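Local coordinates for protein transcriptional regulator (Pyrococcus horikoshii, PDB 1UDD) that belongs to the all-helical TenA/THI-4/PQQC family, carries the name of a transcriptional regulator, and assembles from four copies of its chain, at residues 172-175 and 176-180; 1-5 and 6-10; 64-67 and 68-72; 27-31 and 32-36; 82-85 and 86-90. All blocks are in the same frame, centred on the assembly; numbering follows the deposited sequence.

In the fold
All five contacts are local ones in a chain built mainly of helices, with no strand. Along the sequence they come in the order contact 2, contact 4, contact 3, contact 5 and contact 1. Contact 1 lies within helix 169-183 and touches contact 2 at the start of helix 5-11; their centres are about 15 Å apart. Contact 3 opens helix 68-79, also about 15 Å from contact 1 by centres, but does not touch it. Contact 5 is on the next helix, 82-93. Contact 4 closes helix 24-31, and its centre is about 38 Å from that of contact 3, across the chain's centre. Contacts 3 and 5 also reach a second subunit.

Contact 1 of 5, residues 172-175 and 176-180; sequences LNLV and GRLRK
Two bends in the Arg177 side chain, at chi2 (127°) and chi3 (55°), fold its guanidinium back over the preceding turn at Leu174. The Leu174 side chain has CG anti to the backbone N (chi1 166°) and crosses the arginine at about a right angle. The planar group lies over the leucine backbone, with Leu174 CA 3.5 Å above its plane and displaced toward its rim. Arg177 NH2 reaches Leu174 CD1 at 3.6 Å. Arg177 NH1 comes alongside Asn173 CB, also at 3.6 Å. The stem of the arginine passes the carbonyl of the same asparagine, with Arg177 CD 3.3 Å from Asn173 O.

Underneath runs a regular helix. Arg177 N gives a hydrogen bond of 2.9 Å to Asn173 O. Arg179 N does the same to Val175 O, also at 2.9 Å. Leu174 CD1 and Leu178 CG meet at 4.4 Å, a looser apolar touch. Both leucines face helix 126-146, where they pack on Phe137. Arg179 makes a cation-pi contact with Trp138 of that helix.

The helix therefore has two chemically different sides. Val175 and Leu178 are buried. Arg177 is exposed, so its positive charge probably stays solvated, while its stem and one face of the guanidinium lie on carbon and backbone of the preceding turn.

Contact 2 of 5, residues 1-5 and 6-10; sequences MRVMI and TDKLR
Met4 O is gripped by two backbone N-H groups of the helix that starts here. Lys8 N makes the sound bond, at 3.1 Å and 162°. Asp7 N adds a weak, strongly bent one at 3.1 Å. Met4 is the N-cap residue of helix 5-11. Its own N-H turns to the Asp7 side chain, and Met4 N to Asp7 OD2 is 2.8 Å. The donor comes to the anti side of this oxygen, 28° out of the carboxylate plane. Asp7 OD2 also lies 3.3 Å from Met4 CB. This is one half of a capping box; the methionine side chain has no oxygen to return the bond to Asp7 N. The carboxylate gets there because Asp7 CG stands beside its own backbone N, opposite the carbonyl carbon (chi1 -72°). A negative group at a helix start would probably be favoured by the helix dipole.

Val3 CG2 meets Lys8 CG at 3.7 Å. These are the positions of a hydrophobic staple, but here a lysine stem takes one place. On another side Ile5 CG2 and Leu9 CD1 are 4.3 Å apart.

Ile5 packs on Ile182 of helix 169-183 and on Leu193 of helix 190-213. Thr6 OG1 is hydrogen-bonded to Asp183, and the Thr6 side chain also touches helix 126-146. The cap thus starts a short helix set against three others.

Contact 3 of 5, residues 64-67 and 68-72; sequences AEYP and LMAEL
Backbone bonds tie Glu65 and Pro67 to the first turn of helix 68-79. Met69 N donates to Glu65 O at 2.8 Å. Pro67 O takes two N-H groups: a good bond from Glu71 N at 3.1 Å and 161°, and a weak one from Ala70 N. The chain enters this turn through a cis peptide bond between Tyr66 and Pro67.

The Tyr66 ring makes two contacts. Pro67 CB sits over the centre of the ring, 3.7 Å above its plane. Tyr66 CE2 reaches forward to Ala70 CB at 3.9 Å. In Tyr66, CG is anti to the backbone N (chi1 178°), which places one ring face against Pro67 CB.

Apolar contacts gather round the buried Ala64. Ala64 CB touches three helix side chains: Met69 CB at 4.1 Å, Leu68 CG at 4.3 Å and Leu72 CD2 at 4.4 Å. The methionine chain is bent at chi2 and chi3, and its CE curls back to 3.7 Å from Ala64 O. Ala64 and Leu68 also pack on Ile126 of helix 126-146.

The turn is part of a subunit boundary. Ala64 O accepts a hydrogen bond from Arg55 of the second subunit, and the Tyr66 ring meets Phe47 of that subunit edge-to-face. Glu65 O and Pro67 O thus accept from N-H groups of the first helix turn, while Ala64 O and the tyrosine ring meet the partner chain.

Contact 4 of 5, residues 27-31 and 32-36; sequences VQLYS and GTLPL
Gln28 O and the N-H groups that follow the helix form the tight part of this contact. Gly32 N reaches the oxygen at 3.0 Å and Leu34 N at 2.9 Å, from opposite faces of the carbonyl plane. Thr33 N adds a weak bond to it. Gly32 leaves the helix with positive phi (108°), and its N-H still bonds back four residues. This is the alpha-L type of helix C-cap. Ser31 OG accepts from Thr33 N at 3.2 Å, and this holds the next peptide close. The buried pair Leu29 and Leu34 backs up the turn, with Leu29 CG 3.9 Å from Leu34 CD2.

The other side is looser and more exposed. There the Gln28 side chain, extended beyond CG, crosses Thr33 and Pro35 at a slant. Its OE1 has only carbon neighbours across the turn: Thr33 CG2 at 3.6 Å and Pro35 CD at 3.7 Å.

The turn joins helix 24-31 to helix 36-63, for which Pro35 is the N-cap residue. Leu29 packs on Tyr159 and Trp162 of helix 157-164. Leu34 O accepts from the Tyr159 hydroxyl, and Gln28 and Leu34 both touch Trp212 of helix 190-213.

Contact 5 of 5, residues 82-85 and 86-90; sequences VEVE and NYVKL
Val82 O to Asn86 N, Glu83 O to Tyr87 N, Val84 O to Val88 N and Glu85 O to Lys89 N are regular i to i+4 bonds of an alpha-helix, helix 82-93 in this helical fold. The shortest two, Glu83 O to Tyr87 N and Val84 O to Val88 N, are both 2.8 Å.

The exposed Asn86 lies between Val82 and Glu83 of the preceding turn. Its CG stands beside its own backbone N (chi1 -67°), which sends the amide back along the helix. The side chains of Val82 and Asn86 run side by side and point the same way, with Val82 CG1 3.8 Å from Asn86 ND2. Glu83 bends at chi2 (-49°) and brings its carboxylate to the same nitrogen. Asn86 ND2 to Glu83 OE2 is a weak hydrogen bond of 3.3 Å, and the two planes are 50° apart. Lys89 stretches alongside the backbone of Glu85, but the ammonium and the carboxylate do not meet.

Another side is apolar. There CG1 of the buried Val84 touches CG2 of the partly exposed Val88 at 4.2 Å. Val84 also packs on Leu50 of helix 36-63 and on Tyr66 of the second subunit. Tyr87 is buried, and its hydroxyl is hydrogen-bonded to Val43 O of helix 36-63. Its CB passes close to the carbonyl one turn back, with Tyr87 CB 3.1 Å from Glu83 O.

Contact 1 of 5, residues 172-175 and 176-180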
# COMPACT_ATOMS: atom_id res chain seq x y z
N LEU A 172 -2.46 -30.35 -3.91
CA LEU A 172 -1.11 -30.69 -3.51
C LEU A 172 -0.08 -30.04 -4.43
O LEU A 172 0.99 -29.63 -3.98
CB LEU A 172 -0.91 -32.20 -3.54
CG LEU A 172 -1.64 -32.99 -2.45
CD1 LEU A 172 -1.37 -34.49 -2.64
CD2 LEU A 172 -1.14 -32.53 -1.09
N ASN A 173 -0.41 -29.95 -5.71
CA ASN A 173 0.52 -29.36 -6.66
C ASN A 173 0.60 -27.86 -6.47
O ASN A 173 1.66 -27.27 -6.68
CB ASN A 173 0.13 -29.73 -8.10
CG ASN A 173 0.56 -31.14 -8.47
OD1 ASN A 173 0.20 -31.65 -9.53
ND2 ASN A 173 1.34 -31.78 -7.60
N LEU A 174 -0.51 -27.25 -6.07
CA LEU A 174 -0.57 -25.81 -5.83
C LEU A 174 0.33 -25.46 -4.65
O LEU A 174 1.15 -24.53 -4.72
CB LEU A 174 -2.01 -25.37 -5.53
CG LEU A 174 -2.15 -23.96 -4.94
CD1 LEU A 174 -1.56 -22.94 -5.92
CD2 LEU A 174 -3.61 -23.64 -4.64
N VAL A 175 0.19 -26.18 -3.55
CA VAL A 175 1.04 -25.93 -2.39
C VAL A 175 2.50 -26.15 -2.80
O VAL A 175 3.39 -25.38 -2.42
CB VAL A 175 0.69 -26.88 -1.22
CG1 VAL A 175 1.53 -26.52 0.00
CG2 VAL A 175 -0.80 -26.78 -0.91
N GLY A 176 2.72 -27.20 -3.59
CA GLY A 176 4.07 -27.50 -4.05
C GLY A 176 4.65 -26.30 -4.76
O GLY A 176 5.77 -25.88 -4.47
N ARG A 177 3.88 -25.73 -5.68
CA ARG A 177 4.31 -24.55 -6.42
C ARG A 177 4.59 -23.35 -5.51
O ARG A 177 5.53 -22.59 -5.74
CB ARG A 177 3.27 -24.14 -7.46
CG ARG A 177 3.52 -24.73 -8.85
CD ARG A 177 2.29 -25.45 -9.36
NE ARG A 177 1.12 -24.58 -9.34
CZ ARG A 177 -0.13 -25.02 -9.31
NH1 ARG A 177 -0.37 -26.33 -9.29
NH2 ARG A 177 -1.14 -24.16 -9.29
N LEU A 178 3.75 -23.15 -4.49
CA LEU A 178 3.98 -22.02 -3.60
C LEU A 178 5.31 -22.21 -2.88
O LEU A 178 6.08 -21.26 -2.71
CB LEU A 178 2.83 -21.89 -2.58
CG LEU A 178 1.50 -21.41 -3.19
CD1 LEU A 178 0.43 -21.30 -2.11
CD2 LEU A 178 1.68 -20.06 -3.87
N ARG A 179 5.61 -23.45 -2.49
CA ARG A 179 6.87 -23.73 -1.81
C ARG A 179 8.06 -23.58 -2.74
O ARG A 179 9.14 -23.16 -2.31
CB ARG A 179 6.84 -25.14 -1.19
CG ARG A 179 5.94 -25.22 0.04
CD ARG A 179 6.33 -26.33 1.03
NE ARG A 179 5.63 -27.59 0.77
CZ ARG A 179 5.86 -28.34 -0.29
NH1 ARG A 179 6.78 -27.95 -1.16
NH2 ARG A 179 5.17 -29.45 -0.51
N LYS A 180 7.87 -23.90 -4.02
CA LYS A 180 8.95 -23.79 -4.99
C LYS A 180 9.33 -22.33 -5.17
O LYS A 180 10.51 -21.99 -5.24
CB LYS A 180 8.54 -24.39 -6.33
CG LYS A 180 9.56 -24.13 -7.44
CD LYS A 180 9.16 -24.82 -8.74
CE LYS A 180 10.22 -24.67 -9.82
NZ LYS A 180 9.91 -25.54 -11.00

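Contact 2 of 5, residues 1-5 and 6-10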
# COMPACT_ATOMS: atom_id res chain seq x y z
N MET A 1 24.61 -29.43 5.30
CA MET A 1 24.77 -29.25 3.84
C MET A 1 23.55 -28.52 3.29
O MET A 1 23.24 -28.59 2.10
CB MET A 1 24.96 -30.60 3.15
CG MET A 1 24.09 -31.72 3.71
SD MET A 1 23.21 -32.66 2.42
CE MET A 1 24.58 -33.65 1.73
N ARG A 2 22.86 -27.85 4.20
CA ARG A 2 21.67 -27.05 3.89
C ARG A 2 20.43 -27.70 3.28
O ARG A 2 20.46 -28.22 2.17
CB ARG A 2 22.06 -25.85 3.00
CG ARG A 2 22.97 -24.84 3.69
CD ARG A 2 22.57 -23.42 3.34
NE ARG A 2 22.68 -23.12 1.92
CZ ARG A 2 23.69 -22.46 1.36
NH1 ARG A 2 24.69 -22.01 2.10
NH2 ARG A 2 23.69 -22.24 0.05
N VAL A 3 19.33 -27.64 4.02
CA VAL A 3 18.05 -28.14 3.55
C VAL A 3 17.39 -26.90 2.93
O VAL A 3 17.97 -25.82 2.96
CB VAL A 3 17.20 -28.69 4.70
CG1 VAL A 3 17.90 -29.91 5.31
CG2 VAL A 3 16.99 -27.60 5.76
N MET A 4 16.20 -27.04 2.36
CA MET A 4 15.54 -25.88 1.75
C MET A 4 14.90 -24.93 2.78
O MET A 4 14.72 -25.28 3.95
CB MET A 4 14.43 -26.34 0.79
CG MET A 4 14.89 -27.12 -0.42
SD MET A 4 13.42 -27.51 -1.44
CE MET A 4 14.13 -28.46 -2.77
N ILE A 5 14.56 -23.74 2.32
CA ILE A 5 13.90 -22.75 3.18
C ILE A 5 12.61 -23.32 3.77
O ILE A 5 12.41 -23.25 4.98
CB ILE A 5 13.58 -21.49 2.37
CG1 ILE A 5 14.89 -20.85 1.88
CG2 ILE A 5 12.74 -20.52 3.21
CD1 ILE A 5 14.69 -19.57 1.09
N THR A 6 11.73 -23.90 2.94
CA THR A 6 10.49 -24.46 3.46
C THR A 6 10.73 -25.67 4.38
O THR A 6 9.90 -25.98 5.23
CB THR A 6 9.48 -24.84 2.32
OG1 THR A 6 10.07 -25.80 1.42
CG2 THR A 6 9.07 -23.58 1.54
N ASP A 7 11.87 -26.35 4.21
CA ASP A 7 12.22 -27.47 5.08
C ASP A 7 12.42 -26.86 6.48
O ASP A 7 11.89 -27.35 7.47
CB ASP A 7 13.53 -28.14 4.63
CG ASP A 7 13.37 -28.96 3.35
OD1 ASP A 7 12.27 -29.49 3.08
OD2 ASP A 7 14.36 -29.09 2.62
N LYS A 8 13.18 -25.78 6.54
CA LYS A 8 13.44 -25.09 7.80
C LYS A 8 12.18 -24.54 8.44
O LYS A 8 12.04 -24.58 9.65
CB LYS A 8 14.43 -23.94 7.56
CG LYS A 8 15.80 -24.42 7.16
CD LYS A 8 16.57 -23.36 6.39
CE LYS A 8 17.23 -22.33 7.27
NZ LYS A 8 17.97 -21.33 6.42
N LEU A 9 11.27 -24.01 7.63
CA LEU A 9 10.03 -23.46 8.16
C LEU A 9 9.21 -24.55 8.84
O LEU A 9 8.62 -24.32 9.91
CB LEU A 9 9.21 -22.79 7.03
CG LEU A 9 9.92 -21.64 6.28
CD1 LEU A 9 8.99 -21.05 5.23
CD2 LEU A 9 10.33 -20.55 7.26
N ARG A 10 9.15 -25.72 8.20
CA ARG A 10 8.43 -26.86 8.77
C ARG A 10 9.20 -27.29 10.04
O ARG A 10 8.63 -27.47 11.12
CB ARG A 10 8.40 -28.01 7.76
CG ARG A 10 7.64 -29.28 8.20
CD ARG A 10 6.12 -29.08 8.22
NE ARG A 10 5.44 -30.37 8.32
CZ ARG A 10 5.05 -30.93 9.46
NH1 ARG A 10 5.25 -30.32 10.61
NH2 ARG A 10 4.53 -32.15 9.44

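Contact 3 of 5, residues 64-67 and 68-72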
# COMPACT_ATOMS: atom_id res chain seq x y z
N ALA A 64 4.37 -7.99 -7.56
CA ALA A 64 5.16 -9.00 -8.22
C ALA A 64 5.52 -8.66 -9.65
O ALA A 64 4.92 -7.79 -10.29
CB ALA A 64 4.41 -10.33 -8.17
N GLU A 65 6.53 -9.34 -10.15
CA GLU A 65 6.97 -9.17 -11.53
C GLU A 65 6.14 -10.14 -12.38
O GLU A 65 5.57 -11.11 -11.86
CB GLU A 65 8.46 -9.52 -11.67
CG GLU A 65 9.42 -8.37 -11.38
CD GLU A 65 9.30 -7.24 -12.41
OE1 GLU A 65 8.30 -6.49 -12.36
OE2 GLU A 65 10.20 -7.12 -13.27
N TYR A 66 6.03 -9.85 -13.67
CA TYR A 66 5.31 -10.74 -14.56
C TYR A 66 6.33 -11.83 -14.91
O TYR A 66 7.53 -11.56 -15.00
CB TYR A 66 4.89 -9.98 -15.81
CG TYR A 66 4.17 -10.83 -16.83
CD1 TYR A 66 4.88 -11.48 -17.84
CD2 TYR A 66 2.79 -11.04 -16.74
CE1 TYR A 66 4.23 -12.34 -18.73
CE2 TYR A 66 2.14 -11.90 -17.63
CZ TYR A 66 2.87 -12.54 -18.62
OH TYR A 66 2.25 -13.39 -19.50
N PRO A 67 5.88 -13.08 -15.10
CA PRO A 67 4.53 -13.65 -15.06
C PRO A 67 4.03 -14.09 -13.68
O PRO A 67 2.88 -14.54 -13.57
CB PRO A 67 4.65 -14.84 -15.99
CG PRO A 67 6.00 -15.38 -15.61
CD PRO A 67 6.84 -14.09 -15.61
N LEU A 68 4.86 -14.01 -12.65
CA LEU A 68 4.41 -14.43 -11.33
C LEU A 68 3.15 -13.65 -10.91
O LEU A 68 2.24 -14.20 -10.28
CB LEU A 68 5.51 -14.23 -10.28
CG LEU A 68 5.09 -14.55 -8.83
CD1 LEU A 68 4.43 -15.92 -8.75
CD2 LEU A 68 6.31 -14.51 -7.93
N MET A 69 3.10 -12.38 -11.28
CA MET A 69 1.95 -11.54 -10.96
C MET A 69 0.67 -12.14 -11.54
O MET A 69 -0.39 -12.12 -10.90
CB MET A 69 2.15 -10.14 -11.55
CG MET A 69 0.92 -9.28 -11.48
SD MET A 69 0.80 -8.24 -12.94
CE MET A 69 2.08 -7.05 -12.54
N ALA A 70 0.76 -12.67 -12.75
CA ALA A 70 -0.41 -13.26 -13.40
C ALA A 70 -0.82 -14.55 -12.68
O ALA A 70 -2.00 -14.81 -12.50
CB ALA A 70 -0.11 -13.54 -14.88
N GLU A 71 0.18 -15.34 -12.29
CA GLU A 71 -0.04 -16.60 -11.58
C GLU A 71 -0.74 -16.30 -10.27
O GLU A 71 -1.64 -17.02 -9.84
CB GLU A 71 1.31 -17.28 -11.31
CG GLU A 71 1.22 -18.73 -10.84
CD GLU A 71 2.58 -19.35 -10.52
OE1 GLU A 71 3.57 -19.01 -11.20
OE2 GLU A 71 2.64 -20.19 -9.59
N LEU A 72 -0.34 -15.21 -9.62
CA LEU A 72 -0.95 -14.83 -8.34
C LEU A 72 -2.35 -14.22 -8.44
O LEU A 72 -3.22 -14.51 -7.60
CB LEU A 72 -0.01 -13.90 -7.58
CG LEU A 72 0.93 -14.52 -6.53
CD1 LEU A 72 1.15 -16.00 -6.79
CD2 LEU A 72 2.26 -13.76 -6.52

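Contact 4 of 5, residues 27-31 and 32-36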
# COMPACT_ATOMS: atom_id res chain seq x y z
N VAL A 27 -9.27 -33.00 14.82
CA VAL A 27 -9.40 -34.43 15.01
C VAL A 27 -10.85 -34.88 14.87
O VAL A 27 -11.14 -35.87 14.19
CB VAL A 27 -8.88 -34.87 16.39
CG1 VAL A 27 -9.08 -36.36 16.57
CG2 VAL A 27 -7.41 -34.52 16.52
N GLN A 28 -11.76 -34.15 15.48
CA GLN A 28 -13.17 -34.53 15.41
C GLN A 28 -13.79 -34.32 14.04
O GLN A 28 -14.70 -35.06 13.64
CB GLN A 28 -13.97 -33.78 16.47
CG GLN A 28 -13.76 -34.34 17.85
CD GLN A 28 -14.58 -33.62 18.89
OE1 GLN A 28 -15.73 -33.25 18.65
NE2 GLN A 28 -14.00 -33.43 20.07
N LEU A 29 -13.31 -33.32 13.31
CA LEU A 29 -13.86 -33.04 11.99
C LEU A 29 -13.49 -34.19 11.07
O LEU A 29 -14.32 -34.67 10.30
CB LEU A 29 -13.28 -31.73 11.42
CG LEU A 29 -14.11 -30.93 10.40
CD1 LEU A 29 -13.23 -29.82 9.82
CD2 LEU A 29 -14.63 -31.81 9.29
N TYR A 30 -12.24 -34.64 11.15
CA TYR A 30 -11.78 -35.73 10.29
C TYR A 30 -12.26 -37.11 10.71
O TYR A 30 -12.41 -37.99 9.87
CB TYR A 30 -10.25 -35.70 10.17
CG TYR A 30 -9.75 -34.71 9.12
CD1 TYR A 30 -9.70 -33.33 9.39
CD2 TYR A 30 -9.38 -35.15 7.85
CE1 TYR A 30 -9.30 -32.42 8.40
CE2 TYR A 30 -8.99 -34.25 6.86
CZ TYR A 30 -8.95 -32.89 7.13
OH TYR A 30 -8.60 -32.02 6.12
N SER A 31 -12.51 -37.30 12.00
CA SER A 31 -12.99 -38.61 12.45
C SER A 31 -14.48 -38.72 12.13
O SER A 31 -14.98 -39.80 11.85
CB SER A 31 -12.78 -38.78 13.95
OG SER A 31 -13.63 -37.90 14.67
N GLY A 32 -15.17 -37.58 12.18
CA GLY A 32 -16.60 -37.56 11.90
C GLY A 32 -17.40 -37.33 13.16
O GLY A 32 -18.63 -37.37 13.15
N THR A 33 -16.68 -37.08 14.24
CA THR A 33 -17.27 -36.86 15.55
C THR A 33 -17.69 -35.42 15.85
O THR A 33 -18.50 -35.16 16.74
CB THR A 33 -16.28 -37.33 16.63
OG1 THR A 33 -16.33 -38.76 16.70
CG2 THR A 33 -16.58 -36.73 17.98
N LEU A 34 -17.15 -34.47 15.09
CA LEU A 34 -17.48 -33.07 15.32
C LEU A 34 -18.99 -32.81 15.25
O LEU A 34 -19.68 -33.27 14.34
CB LEU A 34 -16.76 -32.18 14.28
CG LEU A 34 -16.88 -30.68 14.58
CD1 LEU A 34 -15.99 -30.36 15.78
CD2 LEU A 34 -16.46 -29.84 13.37
N PRO A 35 -19.53 -32.07 16.24
CA PRO A 35 -20.96 -31.77 16.24
C PRO A 35 -21.24 -30.80 15.08
O PRO A 35 -20.66 -29.72 15.02
CB PRO A 35 -21.18 -31.12 17.60
CG PRO A 35 -20.12 -31.76 18.46
CD PRO A 35 -18.92 -31.74 17.54
N LEU A 36 -22.13 -31.20 14.18
CA LEU A 36 -22.48 -30.40 13.01
C LEU A 36 -22.66 -28.91 13.29
O LEU A 36 -22.50 -28.09 12.39
CB LEU A 36 -23.75 -30.95 12.36
CG LEU A 36 -24.07 -30.42 10.96
CD1 LEU A 36 -22.89 -30.67 10.04
CD2 LEU A 36 -25.31 -31.12 10.42

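Contact 5 of 5, residues 82-85 and 86-90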
# COMPACT_ATOMS: atom_id res chain seq x y z
N VAL A 82 -14.51 -19.37 -8.35
CA VAL A 82 -14.67 -20.81 -8.28
C VAL A 82 -14.92 -21.23 -6.83
O VAL A 82 -15.84 -21.99 -6.55
CB VAL A 82 -13.40 -21.53 -8.77
CG1 VAL A 82 -13.60 -23.03 -8.72
CG2 VAL A 82 -13.04 -21.07 -10.18
N GLU A 83 -14.09 -20.73 -5.91
CA GLU A 83 -14.20 -21.09 -4.50
C GLU A 83 -15.42 -20.52 -3.78
O GLU A 83 -15.92 -21.13 -2.83
CB GLU A 83 -12.93 -20.69 -3.74
CG GLU A 83 -11.71 -21.47 -4.17
CD GLU A 83 -11.96 -22.96 -4.19
OE1 GLU A 83 -12.35 -23.51 -3.14
OE2 GLU A 83 -11.77 -23.58 -5.25
N VAL A 84 -15.89 -19.35 -4.20
CA VAL A 84 -17.09 -18.80 -3.58
C VAL A 84 -18.25 -19.71 -4.02
O VAL A 84 -19.17 -19.97 -3.24
CB VAL A 84 -17.34 -17.35 -4.04
CG1 VAL A 84 -18.80 -16.98 -3.80
CG2 VAL A 84 -16.43 -16.40 -3.29
N GLU A 85 -18.18 -20.20 -5.25
CA GLU A 85 -19.22 -21.10 -5.76
C GLU A 85 -19.25 -22.40 -4.96
O GLU A 85 -20.33 -22.89 -4.61
CB GLU A 85 -19.00 -21.40 -7.24
CG GLU A 85 -19.45 -20.26 -8.15
CD GLU A 85 -19.11 -20.49 -9.62
OE1 GLU A 85 -19.56 -21.51 -10.18
OE2 GLU A 85 -18.40 -19.64 -10.21
N ASN A 86 -18.07 -22.96 -4.70
CA ASN A 86 -17.96 -24.19 -3.92
C ASN A 86 -18.42 -23.92 -2.49
O ASN A 86 -19.13 -24.72 -1.90
CB ASN A 86 -16.52 -24.68 -3.87
CG ASN A 86 -16.01 -25.13 -5.22
OD1 ASN A 86 -16.69 -25.86 -5.94
ND2 ASN A 86 -14.81 -24.70 -5.58
N TYR A 87 -18.00 -22.78 -1.95
CA TYR A 87 -18.36 -22.39 -0.59
C TYR A 87 -19.87 -22.27 -0.48
O TYR A 87 -20.45 -22.66 0.53
CB TYR A 87 -17.69 -21.06 -0.25
CG TYR A 87 -17.99 -20.51 1.12
CD1 TYR A 87 -17.63 -21.19 2.28
CD2 TYR A 87 -18.60 -19.26 1.26
CE1 TYR A 87 -17.87 -20.65 3.54
CE2 TYR A 87 -18.85 -18.70 2.52
CZ TYR A 87 -18.48 -19.40 3.65
OH TYR A 87 -18.76 -18.84 4.89
N VAL A 88 -20.51 -21.73 -1.52
CA VAL A 88 -21.96 -21.58 -1.52
C VAL A 88 -22.63 -22.96 -1.50
O VAL A 88 -23.60 -23.17 -0.77
CB VAL A 88 -22.46 -20.78 -2.75
CG1 VAL A 88 -23.97 -20.95 -2.93
CG2 VAL A 88 -22.13 -19.31 -2.56
N LYS A 89 -22.09 -23.90 -2.28
CA LYS A 89 -22.63 -25.26 -2.33
C LYS A 89 -22.51 -25.93 -0.97
O LYS A 89 -23.41 -26.66 -0.55
CB LYS A 89 -21.90 -26.11 -3.38
CG LYS A 89 -22.17 -25.67 -4.81
CD LYS A 89 -21.62 -26.67 -5.83
CE LYS A 89 -21.82 -26.14 -7.25
NZ LYS A 89 -21.23 -27.03 -8.31
N LEU A 90 -21.41 -25.67 -0.28
CA LEU A 90 -21.19 -26.23 1.05
C LEU A 90 -22.19 -25.60 2.01
O LEU A 90 -22.82 -26.30 2.81
CB LEU A 90 -19.76 -25.94 1.53
CG LEU A 90 -19.44 -26.21 3.00
CD1 LEU A 90 -19.77 -27.66 3.38
CD2 LEU A 90 -17.96 -25.91 3.25